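Local coordinates for protein putative transcriptional regulator (TetR/AcrR family) (Acinetobacter sp., PDB 3KNW) that probably binds DNA through an N-terminal helix-turn-helix domain and regulates transcription, as members of the TetR/AcrR family do, at residues R16-I19 with L20-F24; L189-A192 with L193-K197; D123-E126 with D127-L130. One frame throughout, in Å; residues are numbered along the deposited sequence.

All three contacts are local, formed by side chains and backbone three to five residues apart along a helix or at its start. Contacts 1 and 2 are partly buried and lie inside helices 13-30 and 187-200, their centres about 33 Å apart on opposite sides of the chain's centre. Contact 3 is a surface contact at the beginning of helix 126-153, with its centre about 20 Å from that of contact 1. In contacts 1 and 2 a hydroxyl adds a second bond to a helix carbonyl; in contact 3 a serine caps the helix and a salt bridge follows. Contacts 2 and 3 also touch the second subunit, whereas contact 1 packs within its own chain.

Contact 1: R16-I19 with L20-F24; sequences RQHI and LDSGF
The carbonyl oxygen of His18 is gripped twice by Ser22. Ser22 N donates to His18 O at 2.7 Å with an almost straight N-H...O angle of 178°, and Ser22 OG gives a second bond to His18 O at 3.1 Å, arriving from above the carbonyl plane. A chi1 of -66°, with OG beside the serine's own backbone N, turns the hydroxyl back along the helix to make this bond. The same OG lies over one face of the His18 imidazole, 3.3 Å from His18 NE2, but the angle is too poor for a hydrogen bond; NE2 bonds instead to the backbone O of Ser44. Two residues before His18, the extended Arg16 chain carries its guanidinium past Leu20, where Arg16 NH2 lies 3.7 Å from Leu20 CD1 at an oblique angle to the group. Leu20 CG also rests 3.6 Å from Arg16 O, on the carbonyl that its own N bonds. On helix 13-30, Leu20 touches Leu65 of helix 58-81, while Ile19 touches Phe51 of helix 48-54 and Ser22 touches Thr43 of helix 37-44, the two helices of the predicted helix-turn-helix against which helix 13-30 packs.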
ATOM      1  N   ARG A  16       2.168 -17.065  26.177  1.00 21.67           N
ATOM      2  CA  ARG A  16       2.525 -17.127  24.787  1.00 21.35           C
ATOM      3  C   ARG A  16       1.742 -16.063  23.997  1.00 21.51           C
ATOM      4  O   ARG A  16       2.337 -15.343  23.190  1.00 20.36           O
ATOM      5  CB  ARG A  16       2.233 -18.510  24.242  1.00 21.06           C
ATOM      6  CG  ARG A  16       2.795 -18.773  22.882  1.00 20.20           C
ATOM      7  CD  ARG A  16       2.500 -20.215  22.463  1.00 19.60           C
ATOM      8  NE  ARG A  16       2.971 -20.487  21.109  1.00 21.59           N
ATOM      9  CZ  ARG A  16       2.308 -20.178  19.986  1.00 21.14           C
ATOM     10  NH1 ARG A  16       2.842 -20.467  18.802  1.00 19.38           N
ATOM     11  NH2 ARG A  16       1.116 -19.588  20.037  1.00 21.01           N
ATOM     12  N   GLN A  17       0.428 -15.951  24.260  1.00 21.59           N
ATOM     13  CA  GLN A  17      -0.447 -15.002  23.539  1.00 21.63           C
ATOM     14  C   GLN A  17      -0.099 -13.587  23.867  1.00 21.02           C
ATOM     15  O   GLN A  17      -0.134 -12.706  22.998  1.00 20.72           O
ATOM     16  CB  GLN A  17      -1.931 -15.171  23.900  1.00 22.37           C
ATOM     17  CG  GLN A  17      -2.574 -16.547  23.598  1.00 24.01           C
ATOM     18  CD  GLN A  17      -2.424 -16.978  22.155  1.00 25.78           C
ATOM     19  OE1 GLN A  17      -2.293 -16.139  21.245  1.00 27.43           O
ATOM     20  NE2 GLN A  17      -2.419 -18.296  21.935  1.00 24.45           N
ATOM     21  N   HIS A  18       0.211 -13.351  25.138  1.00 20.46           N
ATOM     22  CA  HIS A  18       0.645 -12.016  25.540  1.00 19.91           C
ATOM     23  C   HIS A  18       1.860 -11.580  24.746  1.00 18.49           C
ATOM     24  O   HIS A  18       1.904 -10.463  24.239  1.00 17.52           O
ATOM     25  CB  HIS A  18       0.977 -11.924  27.027  1.00 20.17           C
ATOM     26  CG  HIS A  18       1.454 -10.564  27.426  1.00 21.15           C
ATOM     27  ND1 HIS A  18       0.592  -9.505  27.612  1.00 22.94           N
ATOM     28  CD2 HIS A  18       2.704 -10.074  27.610  1.00 22.05           C
ATOM     29  CE1 HIS A  18       1.292  -8.426  27.917  1.00 24.25           C
ATOM     30  NE2 HIS A  18       2.576  -8.743  27.918  1.00 22.19           N
ATOM     31  N   ILE A  19       2.835 -12.474  24.649  1.00 17.52           N
ATOM     32  CA  ILE A  19       4.068 -12.166  23.942  1.00 16.83           C
ATOM     33  C   ILE A  19       3.787 -11.835  22.476  1.00 17.33           C
ATOM     34  O   ILE A  19       4.279 -10.842  21.965  1.00 17.99           O
ATOM     35  CB  ILE A  19       5.087 -13.293  24.066  1.00 16.36           C
ATOM     36  CG1 ILE A  19       5.477 -13.509  25.546  1.00 15.50           C
ATOM     37  CG2 ILE A  19       6.346 -12.969  23.288  1.00 14.77           C
ATOM     38  CD1 ILE A  19       6.174 -14.747  25.769  1.00 12.93           C
ATOM     39  N   LEU A  20       3.003 -12.656  21.806  1.00 17.89           N
ATOM     40  CA  LEU A  20       2.642 -12.403  20.416  1.00 18.59           C
ATOM     41  C   LEU A  20       1.950 -11.065  20.297  1.00 19.91           C
ATOM     42  O   LEU A  20       2.293 -10.277  19.427  1.00 21.11           O
ATOM     43  CB  LEU A  20       1.748 -13.506  19.867  1.00 17.57           C
ATOM     44  CG  LEU A  20       2.559 -14.772  19.654  1.00 17.41           C
ATOM     45  CD1 LEU A  20       1.637 -15.958  19.710  1.00 19.36           C
ATOM     46  CD2 LEU A  20       3.334 -14.744  18.332  1.00 14.68           C
ATOM     47  N   ASP A  21       0.991 -10.788  21.185  1.00 20.80           N
ATOM     48  CA  ASP A  21       0.271  -9.520  21.143  1.00 21.26           C
ATOM     49  C   ASP A  21       1.161  -8.306  21.438  1.00 20.44           C
ATOM     50  O   ASP A  21       1.048  -7.289  20.744  1.00 20.64           O
ATOM     51  CB  ASP A  21      -0.978  -9.583  22.030  1.00 22.17           C
ATOM     52  CG  ASP A  21      -2.021 -10.607  21.495  1.00 26.49           C
ATOM     53  OD1 ASP A  21      -2.023 -10.871  20.240  1.00 31.14           O
ATOM     54  OD2 ASP A  21      -2.821 -11.149  22.316  1.00 29.53           O
ATOM     55  N   SER A  22       2.051  -8.408  22.419  1.00 19.51           N
ATOM     56  CA  SER A  22       3.145  -7.439  22.560  1.00 19.36           C
ATOM     57  C   SER A  22       3.891  -7.243  21.234  1.00 18.89           C
ATOM     58  O   SER A  22       4.003  -6.115  20.741  1.00 19.16           O
ATOM     59  CB  SER A  22       4.165  -7.890  23.601  1.00 19.26           C
ATOM     60  OG  SER A  22       3.600  -7.904  24.891  1.00 21.15           O
ATOM     61  N   GLY A  23       4.395  -8.337  20.660  1.00 17.89           N
ATOM     62  CA  GLY A  23       5.141  -8.258  19.421  1.00 17.74           C
ATOM     63  C   GLY A  23       4.347  -7.578  18.292  1.00 17.77           C
ATOM     64  O   GLY A  23       4.877  -6.732  17.569  1.00 16.26           O
ATOM     65  N   PHE A  24       3.069  -7.934  18.208  1.00 17.94           N
ATOM     66  CA  PHE A  24       2.206  -7.496  17.155  1.00 19.36           C
ATOM     67  C   PHE A  24       2.055  -5.977  17.145  1.00 20.17           C
ATOM     68  O   PHE A  24       2.184  -5.356  16.103  1.00 20.18           O
ATOM     69  CB  PHE A  24       0.826  -8.142  17.275  1.00 19.49           C
ATOM     70  CG  PHE A  24      -0.122  -7.630  16.255  1.00 18.26           C
ATOM     71  CD1 PHE A  24       0.066  -7.938  14.926  1.00 17.64           C
ATOM     72  CD2 PHE A  24      -1.137  -6.773  16.600  1.00 19.09           C
ATOM     73  CE1 PHE A  24      -0.758  -7.443  13.967  1.00 15.83           C
ATOM     74  CE2 PHE A  24      -1.986  -6.274  15.636  1.00 18.59           C
ATOM     75  CZ  PHE A  24      -1.787  -6.608  14.314  1.00 17.75           C
TER

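Contact 2: L189-A192 with L193-K197; sequences LFQA and LESTK
Gln191 reaches forward one turn to Ser195, and its side chain can be followed outward from the helix. CB leaves the backbone pointing away from residues 193-197, and CG stands anti to the backbone N, beside the residue's own carbonyl carbon. A bend at chi2, 46°, then brings the amide back over the next turn. Gln191 CD comes within 4.2 Å of Ser195 OG, and at the tip Gln191 NE2 donates to Ser195 OG at 3.0 Å. The N-H...O angle is 141° and OG lies in the amide plane, so the bond is bent within that plane rather than out of it. The backbone joins the same two residues again: Ser195 N donates to Gln191 O at 2.8 Å.

A second doubled link follows one residue later. Ala192 O accepts from Thr196 N at 2.8 Å and from Thr196 OG1 at 2.7 Å, and the two donors reach the oxygen from opposite faces of the carbonyl plane. The hydroxyl stands above that plane rather than on a lone pair. Thr196 OG1 is also hydrogen-bonded to Tyr173 OH, which ties this turn to the helix beside it.

Leu193 makes a quieter contact, its CB lying 3.4 Å from Phe190 O.

Helix 187-200 is set against two helices of its own chain: Leu193 and Phe190 touch Val99 of helix 87-100, while Ala192 and Leu193 touch Tyr173 of helix 162-183. Gln191, Ala192 and Ser195 instead pack on Gln167, Gln171 and Val168 of the second subunit, placing this turn at the dimer interface.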
ATOM      1  N   LEU A 189     -10.589   6.216   2.057  1.00  6.15           N
ATOM      2  CA  LEU A 189     -11.298   4.982   2.462  1.00  6.34           C
ATOM      3  C   LEU A 189     -12.785   5.223   2.462  1.00  7.61           C
ATOM      4  O   LEU A 189     -13.534   4.397   1.995  1.00  9.71           O
ATOM      5  CB  LEU A 189     -10.908   4.520   3.881  1.00  5.64           C
ATOM      6  CG  LEU A 189      -9.625   3.728   3.974  1.00  4.45           C
ATOM      7  CD1 LEU A 189      -8.948   3.682   5.361  1.00  4.05           C
ATOM      8  CD2 LEU A 189      -9.875   2.313   3.466  1.00  4.28           C
ATOM      9  N   PHE A 190     -13.209   6.397   2.911  1.00  7.13           N
ATOM     10  CA  PHE A 190     -14.584   6.783   2.747  1.00  6.40           C
ATOM     11  C   PHE A 190     -15.036   6.779   1.302  1.00  7.04           C
ATOM     12  O   PHE A 190     -16.190   6.389   1.008  1.00  6.32           O
ATOM     13  CB  PHE A 190     -14.874   8.149   3.377  1.00  5.98           C
ATOM     14  CG  PHE A 190     -14.484   8.262   4.863  1.00  4.34           C
ATOM     15  CD1 PHE A 190     -14.547   7.173   5.713  1.00  2.12           C
ATOM     16  CD2 PHE A 190     -14.125   9.491   5.395  1.00  2.00           C
ATOM     17  CE1 PHE A 190     -14.219   7.289   7.025  1.00  3.67           C
ATOM     18  CE2 PHE A 190     -13.775   9.621   6.720  1.00  3.15           C
ATOM     19  CZ  PHE A 190     -13.829   8.542   7.552  1.00  3.70           C
ATOM     20  N   GLN A 191     -14.181   7.212   0.385  1.00  8.92           N
ATOM     21  CA  GLN A 191     -14.612   7.242  -1.031  1.00 10.12           C
ATOM     22  C   GLN A 191     -14.683   5.780  -1.554  1.00  9.79           C
ATOM     23  O   GLN A 191     -15.675   5.417  -2.158  1.00  9.77           O
ATOM     24  CB  GLN A 191     -13.705   8.132  -1.893  1.00 11.73           C
ATOM     25  CG  GLN A 191     -14.084   8.210  -3.421  1.00 15.27           C
ATOM     26  CD  GLN A 191     -15.591   8.440  -3.664  1.00 17.55           C
ATOM     27  OE1 GLN A 191     -16.183   9.456  -3.226  1.00 18.32           O
ATOM     28  NE2 GLN A 191     -16.222   7.469  -4.318  1.00 17.66           N
ATOM     29  N   ALA A 192     -13.684   4.941  -1.261  1.00  9.51           N
ATOM     30  CA  ALA A 192     -13.709   3.512  -1.586  1.00  9.61           C
ATOM     31  C   ALA A 192     -15.052   2.855  -1.200  1.00 11.45           C
ATOM     32  O   ALA A 192     -15.612   2.059  -1.967  1.00 10.28           O
ATOM     33  CB  ALA A 192     -12.599   2.780  -0.809  1.00  9.53           C
ATOM     34  N   LEU A 193     -15.512   3.157   0.021  1.00 12.16           N
ATOM     35  CA  LEU A 193     -16.837   2.720   0.482  1.00 13.84           C
ATOM     36  C   LEU A 193     -17.941   3.115  -0.478  1.00 13.27           C
ATOM     37  O   LEU A 193     -18.745   2.304  -0.881  1.00 12.85           O
ATOM     38  CB  LEU A 193     -17.159   3.253   1.893  1.00 14.01           C
ATOM     39  CG  LEU A 193     -16.584   2.399   3.046  1.00 16.16           C
ATOM     40  CD1 LEU A 193     -16.782   3.075   4.419  1.00 15.74           C
ATOM     41  CD2 LEU A 193     -17.219   0.971   3.049  1.00 14.40           C
ATOM     42  N   GLU A 194     -17.948   4.370  -0.871  1.00 13.88           N
ATOM     43  CA  GLU A 194     -19.037   4.875  -1.712  1.00 13.93           C
ATOM     44  C   GLU A 194     -18.905   4.251  -3.098  1.00 12.77           C
ATOM     45  O   GLU A 194     -19.867   3.855  -3.697  1.00 13.05           O
ATOM     46  CB  GLU A 194     -19.077   6.424  -1.720  1.00 13.25           C
ATOM     47  CG  GLU A 194     -20.404   7.002  -2.234  1.00 17.94           C
ATOM     48  CD  GLU A 194     -21.668   6.551  -1.429  1.00 22.71           C
ATOM     49  OE1 GLU A 194     -22.798   6.561  -2.006  1.00 23.05           O
ATOM     50  OE2 GLU A 194     -21.524   6.209  -0.218  1.00 24.97           O
ATOM     51  N   SER A 195     -17.678   4.078  -3.556  1.00 12.80           N
ATOM     52  CA  SER A 195     -17.409   3.424  -4.808  1.00 12.41           C
ATOM     53  C   SER A 195     -17.725   1.925  -4.887  1.00 12.51           C
ATOM     54  O   SER A 195     -18.191   1.468  -5.930  1.00 10.68           O
ATOM     55  CB  SER A 195     -15.957   3.698  -5.196  1.00 13.03           C
ATOM     56  OG  SER A 195     -15.954   4.936  -5.901  1.00 13.70           O
ATOM     57  N   THR A 196     -17.477   1.178  -3.816  1.00 13.40           N
ATOM     58  CA  THR A 196     -17.819  -0.220  -3.771  1.00 16.05           C
ATOM     59  C   THR A 196     -19.345  -0.458  -4.048  1.00 19.01           C
ATOM     60  O   THR A 196     -19.733  -1.528  -4.545  1.00 19.10           O
ATOM     61  CB  THR A 196     -17.461  -0.850  -2.396  1.00 17.08           C
ATOM     62  OG1 THR A 196     -16.087  -0.590  -2.076  1.00 15.17           O
ATOM     63  CG2 THR A 196     -17.719  -2.379  -2.398  1.00 16.01           C
ATOM     64  N   LYS A 197     -20.191   0.551  -3.778  1.00 20.74           N
ATOM     65  CA  LYS A 197     -21.614   0.429  -4.032  1.00 22.14           C
ATOM     66  C   LYS A 197     -21.952   0.511  -5.532  1.00 23.25           C
ATOM     67  O   LYS A 197     -22.659  -0.352  -6.034  1.00 24.89           O
ATOM     68  CB  LYS A 197     -22.420   1.470  -3.238  1.00 22.42           C
ATOM     69  CG  LYS A 197     -22.364   1.296  -1.702  1.00 24.00           C
ATOM     70  CD  LYS A 197     -23.499   2.115  -1.043  1.00 25.99           C
ATOM     71  CE  LYS A 197     -23.119   2.665   0.317  1.00 26.74           C
ATOM     72  NZ  LYS A 197     -24.079   3.762   0.793  1.00 26.24           N
TER

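Contact 3: D123-E126 with D127-L130; sequences DLSE and DMRL
Ser125 N-caps helix 126-153, its OG accepting from Met128 N at 3.0 Å. The hydroxyl thus takes up a first-turn amide, as an N-cap does. OG is held between the serine's own backbone N and carbonyl carbon, which places it facing that amide. Ser125 OG also sits 3.2 Å from Met128 CB. Regular helix bonding then begins, with Arg129 N donating to Ser125 O and Leu130 N to Glu126 O.

The selenomethionine Met128 crosses Leu124 at about a right angle, Met128 CB against Leu124 CG at 4.2 Å, and the bend at chi3 brings Met128 CE to Leu124 CD1, also 4.2 Å. Leu124 CD2 reaches on to Arg129 CB at 4.1 Å, again crossing at nearly a right angle. Both Leu124 and Met128 touch Met117 of helix 111-119.

On the side facing the second subunit, Glu126 and Arg129 run side by side and form a salt bridge. Arg129 NE donates to Glu126 OE2 at 3.1 Å, and the N-H...O angle of 169° is nearly straight. OE2 lies in the guanidinium plane, at its edge, but is approached on its syn side from 30° outside the carboxylate plane; the two planes are 71° apart. A further bond from Arg129 NH1 to Glu126 OE1, at 3.4 Å, is weak.

Outside partners complete the polar network. Ser125 OG is hydrogen-bonded to Glu59 OE2. Glu126 OE2 is shared by Arg129 NE and Lys184 NZ of the second subunit, and Arg129 NH2 bonds Leu182 O of that subunit; these bonds to Lys184 and Leu182 join the helix start to the second subunit. Two cationic partners would probably favour the ionised form of the Glu126 carboxylate.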
ATOM      1  N   ASP A 123      13.818  -7.836   2.930  1.00 27.55           N
ATOM      2  CA  ASP A 123      14.584  -8.444   4.020  1.00 27.24           C
ATOM      3  C   ASP A 123      13.847  -9.526   4.786  1.00 25.96           C
ATOM      4  O   ASP A 123      14.403 -10.207   5.626  1.00 27.59           O
ATOM      5  CB  ASP A 123      15.071  -7.347   4.969  1.00 27.55           C
ATOM      6  CG  ASP A 123      16.142  -6.449   4.322  1.00 28.64           C
ATOM      7  OD1 ASP A 123      17.144  -6.984   3.779  1.00 28.92           O
ATOM      8  OD2 ASP A 123      15.974  -5.205   4.348  1.00 29.93           O
ATOM      9  N   LEU A 124      12.596  -9.712   4.456  1.00 24.84           N
ATOM     10  CA  LEU A 124      11.775 -10.746   5.026  1.00 23.07           C
ATOM     11  C   LEU A 124      12.247 -12.139   4.625  1.00 21.66           C
ATOM     12  O   LEU A 124      12.629 -12.377   3.503  1.00 21.25           O
ATOM     13  CB  LEU A 124      10.402 -10.526   4.466  1.00 23.77           C
ATOM     14  CG  LEU A 124       9.237 -10.761   5.368  1.00 24.34           C
ATOM     15  CD1 LEU A 124       9.382  -9.923   6.622  1.00 24.09           C
ATOM     16  CD2 LEU A 124       8.039 -10.387   4.493  1.00 24.32           C
ATOM     17  N   SER A 125      12.279 -13.061   5.570  1.00 21.15           N
ATOM     18  CA  SER A 125      12.491 -14.474   5.252  1.00 19.70           C
ATOM     19  C   SER A 125      11.447 -14.900   4.233  1.00 19.06           C
ATOM     20  O   SER A 125      10.318 -14.420   4.280  1.00 18.80           O
ATOM     21  CB  SER A 125      12.289 -15.307   6.491  1.00 19.19           C
ATOM     22  OG  SER A 125      10.900 -15.323   6.877  1.00 18.25           O
ATOM     23  N   GLU A 126      11.815 -15.788   3.315  1.00 18.80           N
ATOM     24  CA  GLU A 126      10.841 -16.480   2.467  1.00 18.47           C
ATOM     25  C   GLU A 126       9.696 -17.115   3.240  1.00 17.69           C
ATOM     26  O   GLU A 126       8.549 -17.126   2.759  1.00 17.39           O
ATOM     27  CB  GLU A 126      11.492 -17.612   1.676  1.00 18.51           C
ATOM     28  CG  GLU A 126      11.751 -17.288   0.273  1.00 20.61           C
ATOM     29  CD  GLU A 126      10.515 -16.735  -0.433  1.00 25.23           C
ATOM     30  OE1 GLU A 126       9.371 -17.270  -0.253  1.00 24.38           O
ATOM     31  OE2 GLU A 126      10.724 -15.746  -1.168  1.00 26.43           O
ATOM     32  N   ASP A 127      10.003 -17.697   4.398  1.00 16.50           N
ATOM     33  CA  ASP A 127       8.973 -18.398   5.165  1.00 16.26           C
ATOM     34  C   ASP A 127       7.823 -17.438   5.557  1.00 15.53           C
ATOM     35  O   ASP A 127       6.635 -17.751   5.395  1.00 16.07           O
ATOM     36  CB  ASP A 127       9.574 -19.072   6.415  1.00 16.70           C
ATOM     37  CG  ASP A 127      10.422 -20.298   6.062  1.00 18.63           C
ATOM     38  OD1 ASP A 127       9.929 -21.152   5.262  1.00 20.92           O
ATOM     39  OD2 ASP A 127      11.585 -20.374   6.535  1.00 16.80           O
HETATM   40  N   MSE A 128       8.196 -16.270   6.057  1.00 13.67           N
HETATM   41  CA  MSE A 128       7.244 -15.283   6.485  1.00 12.38           C
HETATM   42  C   MSE A 128       6.495 -14.698   5.285  1.00 11.95           C
HETATM   43  O   MSE A 128       5.275 -14.524   5.314  1.00 11.64           O
HETATM   44  CB  MSE A 128       7.975 -14.199   7.325  1.00 12.32           C
HETATM   45  CG  MSE A 128       8.232 -14.636   8.813  1.00  8.54           C
HETATM   46 SE   MSE A 128       9.097 -13.306   9.868  0.70  2.00          SE
HETATM   47  CE  MSE A 128       7.715 -12.056   9.823  1.00  4.81           C
ATOM     48  N   ARG A 129       7.216 -14.441   4.205  1.00 11.12           N
ATOM     49  CA  ARG A 129       6.595 -13.918   3.011  1.00 10.48           C
ATOM     50  C   ARG A 129       5.554 -14.872   2.425  1.00  9.81           C
ATOM     51  O   ARG A 129       4.483 -14.448   2.033  1.00  9.35           O
ATOM     52  CB  ARG A 129       7.645 -13.623   1.948  1.00 10.79           C
ATOM     53  CG  ARG A 129       7.076 -12.800   0.806  1.00  8.46           C
ATOM     54  CD  ARG A 129       8.073 -12.747  -0.301  1.00 13.08           C
ATOM     55  NE  ARG A 129       8.180 -13.996  -1.071  1.00 16.95           N
ATOM     56  CZ  ARG A 129       7.224 -14.505  -1.873  1.00 23.36           C
ATOM     57  NH1 ARG A 129       7.469 -15.644  -2.535  1.00 26.13           N
ATOM     58  NH2 ARG A 129       6.021 -13.909  -2.027  1.00 24.23           N
ATOM     59  N   LEU A 130       5.905 -16.135   2.334  1.00  9.44           N
ATOM     60  CA  LEU A 130       4.955 -17.203   1.948  1.00 10.24           C
ATOM     61  C   LEU A 130       3.708 -17.285   2.840  1.00  9.41           C
ATOM     62  O   LEU A 130       2.600 -17.316   2.328  1.00  9.47           O
ATOM     63  CB  LEU A 130       5.660 -18.560   2.013  1.00 10.32           C
ATOM     64  CG  LEU A 130       5.007 -19.713   1.250  1.00 12.27           C
ATOM     65  CD1 LEU A 130       4.683 -19.371  -0.254  1.00  6.95           C
ATOM     66  CD2 LEU A 130       5.940 -20.966   1.376  1.00 10.61           C
TER